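Endo-beta-mannanase (Rhizomucor miehei, PDB 4QP0) probably hydrolyses internal beta-1,4-mannosidic linkages in mannans, galactomannans and glucomannans, as a secreted fungal glycoside hydrolase of family 5. Local coordinates at residues 297-300 with 301-305. Numbering follows the deposited sequence.
Sequences STDA and LRVAQ
T298 caps the first turn of helix 299-315 by accepting a hydrogen bond from L301 N at its hydroxyl, OG1 lying 3.2 Å from that nitrogen. Threonine suits an N-cap because its short side chain can fold back onto an amide that has no carbonyl one turn earlier in the helix; here OG1 sits between the backbone N and the carbonyl carbon (chi1 58°), which turns it toward that N-H. T298 OG1 also lies against the aliphatic part of L301, 3.1 Å from L301 CG, while the leucine side chain reaches on to E260 and L296.

Main-chain bonds then take over. T298 O receives R302 N at 2.9 Å, and D299 O receives V303 N at 2.8 Å in a nearly straight bond (167° at the hydrogen). The next, from A304 N to A300 O, is weak. The beta-branch of V303 lays CG1 by D299 O and CG2 by A300 O, and the side chain also touches D344.

Bent at chi3 (-67°), buried R302 doubles back and lays one guanidinium face over the T298-D299 peptide, T298 C standing 3.6 Å above the plane. Arginine's long chain and several N-H donors suit this: NH1 serves the carbonyls of L296 and G335, while NE donates to a water, 2.8 Å away, that in turn donates to D299 OD1. This water joins acid and base without a direct salt bridge. D344 lies close to D299, which would tend to raise the pKa of one acid; R302 and the helix N-terminus probably offset the repulsion.

S297, bonded through OG to E260, leads into this N-capped turn, which opens the helix of a beta-alpha-beta unit between parallel strands 289-294 and 320-323 of the TIM barrel.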
loop_
_atom_site.group_PDB
_atom_site.type_symbol
_atom_site.label_atom_id
_atom_site.label_comp_id
_atom_site.label_asym_id
_atom_site.label_seq_id
_atom_site.Cartn_x
_atom_site.Cartn_y
_atom_site.Cartn_z
ATOM N N SER A 297 17.823 -4.898 -4.254
ATOM C CA SER A 297 18.627 -3.708 -4.577
ATOM C C SER A 297 19.349 -3.727 -5.920
ATOM O O SER A 297 19.753 -2.674 -6.415
ATOM C CB SER A 297 19.677 -3.458 -3.486
ATOM O OG SER A 297 19.077 -3.300 -2.217
ATOM N N THR A 298 19.561 -4.902 -6.497
ATOM C CA THR A 298 20.313 -4.954 -7.750
ATOM C C THR A 298 19.608 -5.770 -8.808
ATOM O O THR A 298 18.845 -6.691 -8.503
ATOM C CB THR A 298 21.755 -5.491 -7.568
ATOM O OG1 THR A 298 21.720 -6.806 -7.000
ATOM C CG2 THR A 298 22.576 -4.573 -6.676
ATOM N N ASP A 299 19.878 -5.415 -10.059
ATOM C CA ASP A 299 19.387 -6.148 -11.209
ATOM C C ASP A 299 19.703 -7.627 -11.032
ATOM O O ASP A 299 18.811 -8.479 -11.111
ATOM C CB ASP A 299 20.053 -5.604 -12.479
ATOM C CG ASP A 299 19.744 -6.434 -13.701
ATOM O OD1 ASP A 299 18.619 -6.313 -14.230
ATOM O OD2 ASP A 299 20.627 -7.212 -14.126
ATOM N N ALA A 300 20.977 -7.914 -10.767
ATOM C CA ALA A 300 21.470 -9.277 -10.602
ATOM C C ALA A 300 20.782 -10.052 -9.463
ATOM O O ALA A 300 20.534 -11.241 -9.606
ATOM C CB ALA A 300 22.981 -9.264 -10.417
ATOM N N LEU A 301 20.474 -9.388 -8.343
ATOM C CA LEU A 301 19.702 -10.031 -7.271
ATOM C C LEU A 301 18.284 -10.333 -7.721
ATOM O O LEU A 301 17.733 -11.386 -7.414
ATOM C CB LEU A 301 19.671 -9.177 -6.005
ATOM C CG LEU A 301 20.909 -9.170 -5.101
ATOM C CD1 LEU A 301 20.644 -8.284 -3.897
ATOM C CD2 LEU A 301 21.329 -10.563 -4.646
ATOM N N ARG A 302 17.703 -9.403 -8.469
ATOM C CA ARG A 302 16.352 -9.565 -8.970
ATOM C C ARG A 302 16.235 -10.687 -10.015
ATOM O O ARG A 302 15.334 -11.520 -9.919
ATOM C CB ARG A 302 15.819 -8.231 -9.486
ATOM C CG ARG A 302 15.724 -7.166 -8.394
ATOM C CD ARG A 302 14.981 -5.918 -8.846
ATOM N NE ARG A 302 15.686 -5.161 -9.881
ATOM C CZ ARG A 302 16.460 -4.101 -9.659
ATOM N NH1 ARG A 302 16.651 -3.633 -8.425
ATOM N NH2 ARG A 302 17.032 -3.483 -10.680
ATOM N N VAL A 303 17.148 -10.746 -10.983
ATOM C CA VAL A 303 17.125 -11.860 -11.963
ATOM C C VAL A 303 17.340 -13.227 -11.294
ATOM O O VAL A 303 16.908 -14.259 -11.814
ATOM C CB VAL A 303 18.095 -11.663 -13.161
ATOM C CG1 VAL A 303 17.828 -10.344 -13.860
ATOM C CG2 VAL A 303 19.556 -11.756 -12.745
ATOM N N ALA A 304 17.983 -13.208 -10.125
ATOM C CA ALA A 304 18.246 -14.410 -9.331
ATOM C C ALA A 304 17.040 -14.888 -8.532
ATOM O O ALA A 304 16.719 -16.080 -8.541
ATOM C CB ALA A 304 19.418 -14.171 -8.390
ATOM N N GLN A 305 16.378 -13.963 -7.836
ATOM C CA GLN A 305 15.381 -14.347 -6.825
ATOM C C GLN A 305 13.908 -14.085 -7.176
ATOM O O GLN A 305 13.026 -14.807 -6.714
ATOM C CB GLN A 305 15.737 -13.751 -5.459
ATOM C CG GLN A 305 17.140 -14.096 -4.953
ATOM C CD GLN A 305 17.363 -15.581 -4.667
ATOM O OE1 GLN A 305 18.507 -16.031 -4.573
ATOM N NE2 GLN A 305 16.283 -16.345 -4.521
HETATM O O HOH W 1 16.048 -5.550 -12.659
#